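PDB 3UFC: putative CRISPR-associated endoribonuclease-like protein Cas6 from Pyrococcus furiosus, which binds crRNA and, as a Cas6 paralogue of the CRISPR antiviral defence system, probably acts as a hydrolase on ester bonds. Local coordinates for residues P16-N21 with I70-D75; F20-E25 with S55-R60. One frame throughout, in Å; residues are numbered along the deposited sequence.

Interaction 1. Residues P16-N21 with I70-D75; sequences PVIPFN and IKILSD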
ATOM      1  N   PRO A  16     -19.459 -11.500   8.010  1.00 46.46           N
ATOM      2  CA  PRO A  16     -18.699 -12.406   7.148  1.00 44.84           C
ATOM      3  C   PRO A  16     -17.258 -12.582   7.613  1.00 41.85           C
ATOM      4  O   PRO A  16     -16.748 -11.799   8.416  1.00 40.98           O
ATOM      5  CB  PRO A  16     -18.783 -11.722   5.789  1.00 45.03           C
ATOM      6  CG  PRO A  16     -18.697 -10.284   6.166  1.00 45.32           C
ATOM      7  CD  PRO A  16     -19.638 -10.191   7.356  1.00 46.41           C
ATOM      8  N   VAL A  17     -16.613 -13.626   7.109  1.00 40.62           N
ATOM      9  CA  VAL A  17     -15.225 -13.898   7.439  1.00 38.63           C
ATOM     10  C   VAL A  17     -14.456 -13.871   6.124  1.00 37.26           C
ATOM     11  O   VAL A  17     -14.719 -14.672   5.232  1.00 36.46           O
ATOM     12  CB  VAL A  17     -15.051 -15.286   8.099  1.00 40.28           C
ATOM     13  CG1 VAL A  17     -13.587 -15.514   8.454  1.00 39.33           C
ATOM     14  CG2 VAL A  17     -15.912 -15.379   9.350  1.00 40.24           C
ATOM     15  N   ILE A  18     -13.530 -12.929   5.996  1.00 35.51           N
ATOM     16  CA  ILE A  18     -12.738 -12.826   4.778  1.00 34.65           C
ATOM     17  C   ILE A  18     -11.365 -13.440   5.020  1.00 32.85           C
ATOM     18  O   ILE A  18     -10.864 -13.435   6.143  1.00 32.99           O
ATOM     19  CB  ILE A  18     -12.526 -11.351   4.343  1.00 33.88           C
ATOM     20  CG1 ILE A  18     -11.736 -10.596   5.416  1.00 33.51           C
ATOM     21  CG2 ILE A  18     -13.865 -10.690   4.081  1.00 33.66           C
ATOM     22  CD1 ILE A  18     -11.360  -9.165   5.028  1.00 34.45           C
ATOM     23  N   PRO A  19     -10.743 -13.987   3.970  1.00 32.50           N
ATOM     24  CA  PRO A  19      -9.416 -14.584   4.144  1.00 33.93           C
ATOM     25  C   PRO A  19      -8.400 -13.484   4.452  1.00 33.84           C
ATOM     26  O   PRO A  19      -8.634 -12.316   4.126  1.00 33.46           O
ATOM     27  CB  PRO A  19      -9.168 -15.262   2.799  1.00 34.06           C
ATOM     28  CG  PRO A  19      -9.929 -14.390   1.836  1.00 34.63           C
ATOM     29  CD  PRO A  19     -11.217 -14.131   2.583  1.00 32.42           C
ATOM     30  N   PHE A  20      -7.287 -13.842   5.087  1.00 33.72           N
ATOM     31  CA  PHE A  20      -6.265 -12.851   5.418  1.00 34.88           C
ATOM     32  C   PHE A  20      -5.491 -12.371   4.188  1.00 33.11           C
ATOM     33  O   PHE A  20      -5.156 -11.193   4.082  1.00 33.55           O
ATOM     34  CB  PHE A  20      -5.212 -13.404   6.392  1.00 38.45           C
ATOM     35  CG  PHE A  20      -5.763 -14.005   7.650  1.00 43.60           C
ATOM     36  CD1 PHE A  20      -5.955 -15.383   7.752  1.00 46.62           C
ATOM     37  CD2 PHE A  20      -6.007 -13.211   8.767  1.00 46.48           C
ATOM     38  CE1 PHE A  20      -6.373 -15.965   8.948  1.00 47.05           C
ATOM     39  CE2 PHE A  20      -6.429 -13.783   9.970  1.00 47.36           C
ATOM     40  CZ  PHE A  20      -6.609 -15.161  10.061  1.00 47.87           C
ATOM     41  N   ASN A  21      -5.201 -13.294   3.274  1.00 31.52           N
ATOM     42  CA  ASN A  21      -4.396 -13.006   2.082  1.00 31.07           C
ATOM     43  C   ASN A  21      -5.167 -12.632   0.818  1.00 30.19           C
ATOM     44  O   ASN A  21      -5.159 -13.378  -0.162  1.00 31.18           O
ATOM     45  CB  ASN A  21      -3.509 -14.222   1.795  1.00 33.02           C
ATOM     46  CG  ASN A  21      -2.822 -14.743   3.043  1.00 33.13           C
ATOM     47  OD1 ASN A  21      -1.934 -14.096   3.595  1.00 34.24           O
ATOM     48  ND2 ASN A  21      -3.244 -15.916   3.505  1.00 37.84           N
ATOM     49  N   ILE A  70     -10.426 -13.067   8.733  1.00 46.98           N
ATOM     50  CA  ILE A  70     -10.832 -11.937   9.557  1.00 44.68           C
ATOM     51  C   ILE A  70     -12.353 -11.871   9.619  1.00 43.64           C
ATOM     52  O   ILE A  70     -13.019 -11.810   8.585  1.00 43.64           O
ATOM     53  CB  ILE A  70     -10.304 -10.606   8.970  1.00 43.96           C
ATOM     54  CG1 ILE A  70      -8.799 -10.711   8.708  1.00 43.34           C
ATOM     55  CG2 ILE A  70     -10.583  -9.467   9.934  1.00 42.45           C
ATOM     56  CD1 ILE A  70      -8.217  -9.515   7.972  1.00 42.74           C
ATOM     57  N   LYS A  71     -12.902 -11.899  10.829  1.00 43.58           N
ATOM     58  CA  LYS A  71     -14.348 -11.828  11.001  1.00 43.23           C
ATOM     59  C   LYS A  71     -14.756 -10.370  11.166  1.00 41.62           C
ATOM     60  O   LYS A  71     -14.346  -9.701  12.115  1.00 41.27           O
ATOM     61  CB  LYS A  71     -14.789 -12.631  12.224  1.00 44.27           C
ATOM     62  CG  LYS A  71     -16.298 -12.670  12.409  1.00 47.45           C
ATOM     63  CD  LYS A  71     -16.689 -13.480  13.634  1.00 49.39           C
ATOM     64  CE  LYS A  71     -18.199 -13.523  13.810  1.00 51.24           C
ATOM     65  NZ  LYS A  71     -18.594 -14.353  14.986  1.00 52.00           N
ATOM     66  N   ILE A  72     -15.559  -9.886  10.226  1.00 42.18           N
ATOM     67  CA  ILE A  72     -16.029  -8.504  10.234  1.00 41.32           C
ATOM     68  C   ILE A  72     -17.198  -8.321  11.199  1.00 42.47           C
ATOM     69  O   ILE A  72     -18.265  -8.901  11.007  1.00 43.00           O
ATOM     70  CB  ILE A  72     -16.468  -8.084   8.819  1.00 39.91           C
ATOM     71  CG1 ILE A  72     -15.275  -8.187   7.867  1.00 38.59           C
ATOM     72  CG2 ILE A  72     -17.029  -6.668   8.840  1.00 40.50           C
ATOM     73  CD1 ILE A  72     -15.624  -7.996   6.414  1.00 40.61           C
ATOM     74  N   LEU A  73     -16.993  -7.509  12.231  1.00 42.97           N
ATOM     75  CA  LEU A  73     -18.026  -7.258  13.229  1.00 45.03           C
ATOM     76  C   LEU A  73     -18.571  -5.837  13.132  1.00 46.00           C
ATOM     77  O   LEU A  73     -19.110  -5.307  14.104  1.00 47.70           O
ATOM     78  CB  LEU A  73     -17.463  -7.482  14.636  1.00 45.46           C
ATOM     79  CG  LEU A  73     -16.822  -8.839  14.946  1.00 45.50           C
ATOM     80  CD1 LEU A  73     -16.235  -8.802  16.344  1.00 46.49           C
ATOM     81  CD2 LEU A  73     -17.850  -9.949  14.821  1.00 45.56           C
ATOM     82  N   SER A  74     -18.434  -5.223  11.961  1.00 45.40           N
ATOM     83  CA  SER A  74     -18.911  -3.860  11.761  1.00 44.67           C
ATOM     84  C   SER A  74     -19.049  -3.499  10.287  1.00 43.05           C
ATOM     85  O   SER A  74     -18.375  -4.072   9.432  1.00 42.09           O
ATOM     86  CB  SER A  74     -17.950  -2.876  12.431  1.00 46.53           C
ATOM     87  OG  SER A  74     -18.274  -1.538  12.096  1.00 50.53           O
ATOM     88  N   ASP A  75     -19.926  -2.541  10.000  1.00 41.36           N
ATOM     89  CA  ASP A  75     -20.147  -2.077   8.633  1.00 41.11           C
ATOM     90  C   ASP A  75     -19.204  -0.925   8.304  1.00 40.10           C
ATOM     91  O   ASP A  75     -19.191  -0.429   7.183  1.00 41.97           O
ATOM     92  CB  ASP A  75     -21.597  -1.617   8.458  1.00 41.62           C
ATOM     93  CG  ASP A  75     -22.555  -2.773   8.263  1.00 41.53           C
ATOM     94  OD1 ASP A  75     -23.763  -2.592   8.512  1.00 41.82           O
ATOM     95  OD2 ASP A  75     -22.103  -3.861   7.848  1.00 42.23           O
TER
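Three backbone hydrogen bonds join the short strand 17-18 to strand 69-72 in antiparallel register. I18 and I70 form the hydrogen-bonded pair: I70 N gives to I18 O at 2.7 Å, nearly along the C=O axis, while I18 N returns a bond to I70 O at 2.9 Å from above the carbonyl plane. One step on, I72 N reaches P16 O at 2.9 Å, almost exactly in line with the carbonyl (178°). V17 and K71 between them are the non-hydrogen-bonded pair, and there V17 CA offers a CA-H...O contact to I70 O at 3.2 Å. On the V17 and K71 face the touch is light: V17 CG2 brushes the base of the K71 chain, which is fully extended and carries its ammonium away. The I18 and I70 face is apolar and more closely packed. I18 holds CG1 in the crowded position between N and the carbonyl carbon (chi1 63°), so this branch lies alongside I70, CG1 to CB 3.8 Å, and its CG2 meets I72 CD1, the two side chains crossing at about a right angle. I72 CD1 also rests against P16 CG, 3.8 Å away. At the far end the F20 ring meets I70 obliquely, F20 CD2 3.7 Å from I70 CG1. Strand 17-18 is an edge of a small three-stranded antiparallel sheet; strand 69-72 is its middle member, bonded beyond to strand 62-65 through K71 and E63. Beneath the isoleucine face lie V107 and F109 of strand 107-116, with I104 of strand 101-104 beside I18.

Interaction 2. Residues F20-E25 with S55-R60; sequences FNYNYE and SRIIIR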
ATOM      1  N   PHE A  20      -7.287 -13.842   5.087  1.00 33.72           N
ATOM      2  CA  PHE A  20      -6.265 -12.851   5.418  1.00 34.88           C
ATOM      3  C   PHE A  20      -5.491 -12.371   4.188  1.00 33.11           C
ATOM      4  O   PHE A  20      -5.156 -11.193   4.082  1.00 33.55           O
ATOM      5  CB  PHE A  20      -5.212 -13.404   6.392  1.00 38.45           C
ATOM      6  CG  PHE A  20      -5.763 -14.005   7.650  1.00 43.60           C
ATOM      7  CD1 PHE A  20      -5.955 -15.383   7.752  1.00 46.62           C
ATOM      8  CD2 PHE A  20      -6.007 -13.211   8.767  1.00 46.48           C
ATOM      9  CE1 PHE A  20      -6.373 -15.965   8.948  1.00 47.05           C
ATOM     10  CE2 PHE A  20      -6.429 -13.783   9.970  1.00 47.36           C
ATOM     11  CZ  PHE A  20      -6.609 -15.161  10.061  1.00 47.87           C
ATOM     12  N   ASN A  21      -5.201 -13.294   3.274  1.00 31.52           N
ATOM     13  CA  ASN A  21      -4.396 -13.006   2.082  1.00 31.07           C
ATOM     14  C   ASN A  21      -5.167 -12.632   0.818  1.00 30.19           C
ATOM     15  O   ASN A  21      -5.159 -13.378  -0.162  1.00 31.18           O
ATOM     16  CB  ASN A  21      -3.509 -14.222   1.795  1.00 33.02           C
ATOM     17  CG  ASN A  21      -2.822 -14.743   3.043  1.00 33.13           C
ATOM     18  OD1 ASN A  21      -1.934 -14.096   3.595  1.00 34.24           O
ATOM     19  ND2 ASN A  21      -3.244 -15.916   3.505  1.00 37.84           N
ATOM     20  N   TYR A  22      -5.792 -11.458   0.820  1.00 27.59           N
ATOM     21  CA  TYR A  22      -6.588 -11.019  -0.324  1.00 27.24           C
ATOM     22  C   TYR A  22      -5.903 -10.012  -1.245  1.00 26.20           C
ATOM     23  O   TYR A  22      -6.493  -9.580  -2.237  1.00 24.94           O
ATOM     24  CB  TYR A  22      -7.901 -10.412   0.188  1.00 25.63           C
ATOM     25  CG  TYR A  22      -7.678  -9.310   1.196  1.00 25.36           C
ATOM     26  CD1 TYR A  22      -7.223  -8.049   0.798  1.00 26.20           C
ATOM     27  CD2 TYR A  22      -7.855  -9.544   2.556  1.00 25.40           C
ATOM     28  CE1 TYR A  22      -6.949  -7.051   1.738  1.00 23.80           C
ATOM     29  CE2 TYR A  22      -7.584  -8.558   3.499  1.00 25.47           C
ATOM     30  CZ  TYR A  22      -7.131  -7.316   3.086  1.00 23.70           C
ATOM     31  OH  TYR A  22      -6.840  -6.356   4.029  1.00 22.74           O
ATOM     32  N   ASN A  23      -4.664  -9.644  -0.937  1.00 26.64           N
ATOM     33  CA  ASN A  23      -3.970  -8.643  -1.745  1.00 25.46           C
ATOM     34  C   ASN A  23      -4.016  -8.787  -3.259  1.00 25.35           C
ATOM     35  O   ASN A  23      -4.428  -7.861  -3.951  1.00 25.62           O
ATOM     36  CB  ASN A  23      -2.518  -8.504  -1.293  1.00 23.44           C
ATOM     37  CG  ASN A  23      -2.395  -7.727  -0.006  1.00 24.13           C
ATOM     38  OD1 ASN A  23      -2.699  -8.237   1.070  1.00 26.15           O
ATOM     39  ND2 ASN A  23      -1.971  -6.469  -0.112  1.00 22.62           N
ATOM     40  N   TYR A  24      -3.609  -9.933  -3.790  1.00 26.53           N
ATOM     41  CA  TYR A  24      -3.610 -10.085  -5.241  1.00 27.59           C
ATOM     42  C   TYR A  24      -5.006 -10.018  -5.848  1.00 26.48           C
ATOM     43  O   TYR A  24      -5.185  -9.468  -6.937  1.00 26.29           O
ATOM     44  CB  TYR A  24      -2.940 -11.396  -5.657  1.00 29.76           C
ATOM     45  CG  TYR A  24      -2.648 -11.447  -7.135  1.00 32.79           C
ATOM     46  CD1 TYR A  24      -1.697 -10.600  -7.702  1.00 36.57           C
ATOM     47  CD2 TYR A  24      -3.327 -12.327  -7.972  1.00 37.39           C
ATOM     48  CE1 TYR A  24      -1.430 -10.626  -9.068  1.00 39.46           C
ATOM     49  CE2 TYR A  24      -3.066 -12.363  -9.343  1.00 40.19           C
ATOM     50  CZ  TYR A  24      -2.117 -11.511  -9.881  1.00 41.21           C
ATOM     51  OH  TYR A  24      -1.848 -11.546 -11.232  1.00 44.90           O
ATOM     52  N   GLU A  25      -5.989 -10.581  -5.154  1.00 26.39           N
ATOM     53  CA  GLU A  25      -7.366 -10.567  -5.640  1.00 27.38           C
ATOM     54  C   GLU A  25      -7.915  -9.137  -5.668  1.00 25.80           C
ATOM     55  O   GLU A  25      -8.578  -8.734  -6.622  1.00 25.17           O
ATOM     56  CB  GLU A  25      -8.254 -11.446  -4.752  1.00 28.98           C
ATOM     57  CG  GLU A  25      -9.670 -11.601  -5.291  1.00 35.13           C
ATOM     58  CD  GLU A  25     -10.535 -12.529  -4.453  1.00 38.82           C
ATOM     59  OE1 GLU A  25     -11.665 -12.832  -4.893  1.00 40.05           O
ATOM     60  OE2 GLU A  25     -10.093 -12.949  -3.360  1.00 39.64           O
ATOM     61  N   SER A  55      -4.029   0.567   0.862  1.00 22.43           N
ATOM     62  CA  SER A  55      -3.962   0.017   2.205  1.00 21.96           C
ATOM     63  C   SER A  55      -4.578  -1.367   2.308  1.00 21.75           C
ATOM     64  O   SER A  55      -5.110  -1.915   1.344  1.00 20.78           O
ATOM     65  CB  SER A  55      -4.722   0.922   3.166  1.00 25.10           C
ATOM     66  OG  SER A  55      -6.126   0.781   2.955  1.00 24.90           O
ATOM     67  N   ARG A  56      -4.486  -1.924   3.505  1.00 20.37           N
ATOM     68  CA  ARG A  56      -5.114  -3.195   3.785  1.00 23.42           C
ATOM     69  C   ARG A  56      -6.556  -2.752   4.070  1.00 25.31           C
ATOM     70  O   ARG A  56      -6.815  -1.562   4.289  1.00 22.16           O
ATOM     71  CB  ARG A  56      -4.484  -3.832   5.026  1.00 24.80           C
ATOM     72  CG  ARG A  56      -3.104  -4.458   4.776  1.00 23.71           C
ATOM     73  CD  ARG A  56      -3.230  -5.836   4.135  1.00 23.31           C
ATOM     74  NE  ARG A  56      -3.785  -6.799   5.080  1.00 23.86           N
ATOM     75  CZ  ARG A  56      -4.219  -8.013   4.759  1.00 20.82           C
ATOM     76  NH1 ARG A  56      -4.163  -8.433   3.503  1.00 23.80           N
ATOM     77  NH2 ARG A  56      -4.729  -8.799   5.696  1.00 21.46           N
ATOM     78  N   ILE A  57      -7.500  -3.681   4.043  1.00 25.38           N
ATOM     79  CA  ILE A  57      -8.881  -3.311   4.324  1.00 26.52           C
ATOM     80  C   ILE A  57      -8.928  -2.967   5.816  1.00 27.15           C
ATOM     81  O   ILE A  57      -8.606  -3.800   6.662  1.00 26.83           O
ATOM     82  CB  ILE A  57      -9.845  -4.483   3.993  1.00 27.05           C
ATOM     83  CG1 ILE A  57      -9.802  -4.777   2.489  1.00 26.96           C
ATOM     84  CG2 ILE A  57     -11.266  -4.131   4.415  1.00 28.76           C
ATOM     85  CD1 ILE A  57     -10.583  -6.023   2.068  1.00 27.12           C
ATOM     86  N   ILE A  58      -9.299  -1.730   6.130  1.00 27.60           N
ATOM     87  CA  ILE A  58      -9.363  -1.274   7.518  1.00 28.97           C
ATOM     88  C   ILE A  58     -10.766  -1.488   8.086  1.00 29.78           C
ATOM     89  O   ILE A  58     -11.727  -0.845   7.667  1.00 29.30           O
ATOM     90  CB  ILE A  58      -8.982   0.224   7.622  1.00 31.29           C
ATOM     91  CG1 ILE A  58      -7.626   0.460   6.947  1.00 30.27           C
ATOM     92  CG2 ILE A  58      -8.921   0.657   9.085  1.00 31.60           C
ATOM     93  CD1 ILE A  58      -6.488  -0.306   7.576  1.00 32.76           C
ATOM     94  N   ILE A  59     -10.863  -2.399   9.047  1.00 31.35           N
ATOM     95  CA  ILE A  59     -12.128  -2.750   9.683  1.00 34.65           C
ATOM     96  C   ILE A  59     -12.161  -2.262  11.135  1.00 36.82           C
ATOM     97  O   ILE A  59     -11.358  -2.689  11.962  1.00 36.50           O
ATOM     98  CB  ILE A  59     -12.313  -4.278   9.632  1.00 34.21           C
ATOM     99  CG1 ILE A  59     -12.178  -4.755   8.181  1.00 33.06           C
ATOM    100  CG2 ILE A  59     -13.672  -4.664  10.191  1.00 36.39           C
ATOM    101  CD1 ILE A  59     -11.951  -6.237   8.025  1.00 32.87           C
ATOM    102  N   ARG A  60     -13.095  -1.363  11.436  1.00 40.55           N
ATOM    103  CA  ARG A  60     -13.218  -0.794  12.780  1.00 43.98           C
ATOM    104  C   ARG A  60     -13.314  -1.841  13.891  1.00 44.95           C
ATOM    105  O   ARG A  60     -12.633  -1.733  14.912  1.00 44.46           O
ATOM    106  CB  ARG A  60     -14.432   0.135  12.848  1.00 47.37           C
ATOM    107  CG  ARG A  60     -14.609   0.824  14.196  1.00 53.25           C
ATOM    108  CD  ARG A  60     -15.887   1.644  14.229  1.00 58.28           C
ATOM    109  NE  ARG A  60     -16.163   2.177  15.560  1.00 62.83           N
ATOM    110  CZ  ARG A  60     -17.261   2.856  15.880  1.00 64.71           C
ATOM    111  NH1 ARG A  60     -18.190   3.089  14.962  1.00 65.44           N
ATOM    112  NH2 ARG A  60     -17.434   3.298  17.120  1.00 66.10           N
TER
HETATM  113  O   HOH W   1      -7.598  -6.445   6.442  1.00 28.37           O
HETATM  114  O   HOH W   2      -3.104  -4.122   1.313  1.00 29.24           O
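R56 reaches from strand 53-59 to the turn before helix 23-37 along a chain bent at both chi2 and chi3, which turns it back over Y22. Its CB and CD both lie 3.6 Å from Y22 OH, and the bend then lays the guanidinium flat on the phenol, the two planes only 7° apart. Y22 OH sits 3.1 Å above the guanidinium plane, over its centre, so NE and CZ meet the hydroxyl face-on, at angles too poor for NE to bond it. NH1 lies over the rim of the ring and turns its hydrogens outward, to N23 OD1 at 2.8 Å and to F20 O. NH2 grips that same F20 O at 2.9 Å, on a lone pair, so both terminal nitrogens close end-on upon one carbonyl. The N23 amide is nearly coplanar with the guanidinium, and these near-planar bonds hold the guanidinium at a fixed rotation. The positive charge over the phenol would be expected to make the hydroxyl somewhat more acidic. I57 N gives a fairly straight bond (161°) to Y22 OH, 2.8 Å away, and a water links that hydroxyl to I57 O. The opposite ring face takes I57 CD1 in a CH-pi contact, 3.9 Å from the Y22 centroid. The arrangement ties the N-terminal end of helix 23-37 to strand 53-59, outermost in a five-stranded sheet consistent with the ferredoxin-like domain of Cas6 proteins, beside strand 77-83. I104 of strand 101-104 touches both Y22 and I57, and N23 ND2 bonds L232 O.

How the interactions relate
F20 belongs to both contacts and splits its work: its ring packs in interaction 1, while its carbonyl oxygen takes part in interaction 2. Strand 17-18 is followed, after the short loop 19-22, by helix 23-37, so one run of chain is held first to strand 69-72 and then to strand 53-59. The centres lie about 9 Å apart, with I59 filling the seam: I59 CD1 is 3.9 Å from I72 CG1, and it also touches I70 CG2 and I18 CD1. I70 CD1 approaches R56 NH2 at 4.2 Å, by packing alone. Together they join the small three-stranded sheet to the larger five-stranded one within the N-terminal Cas6 family region.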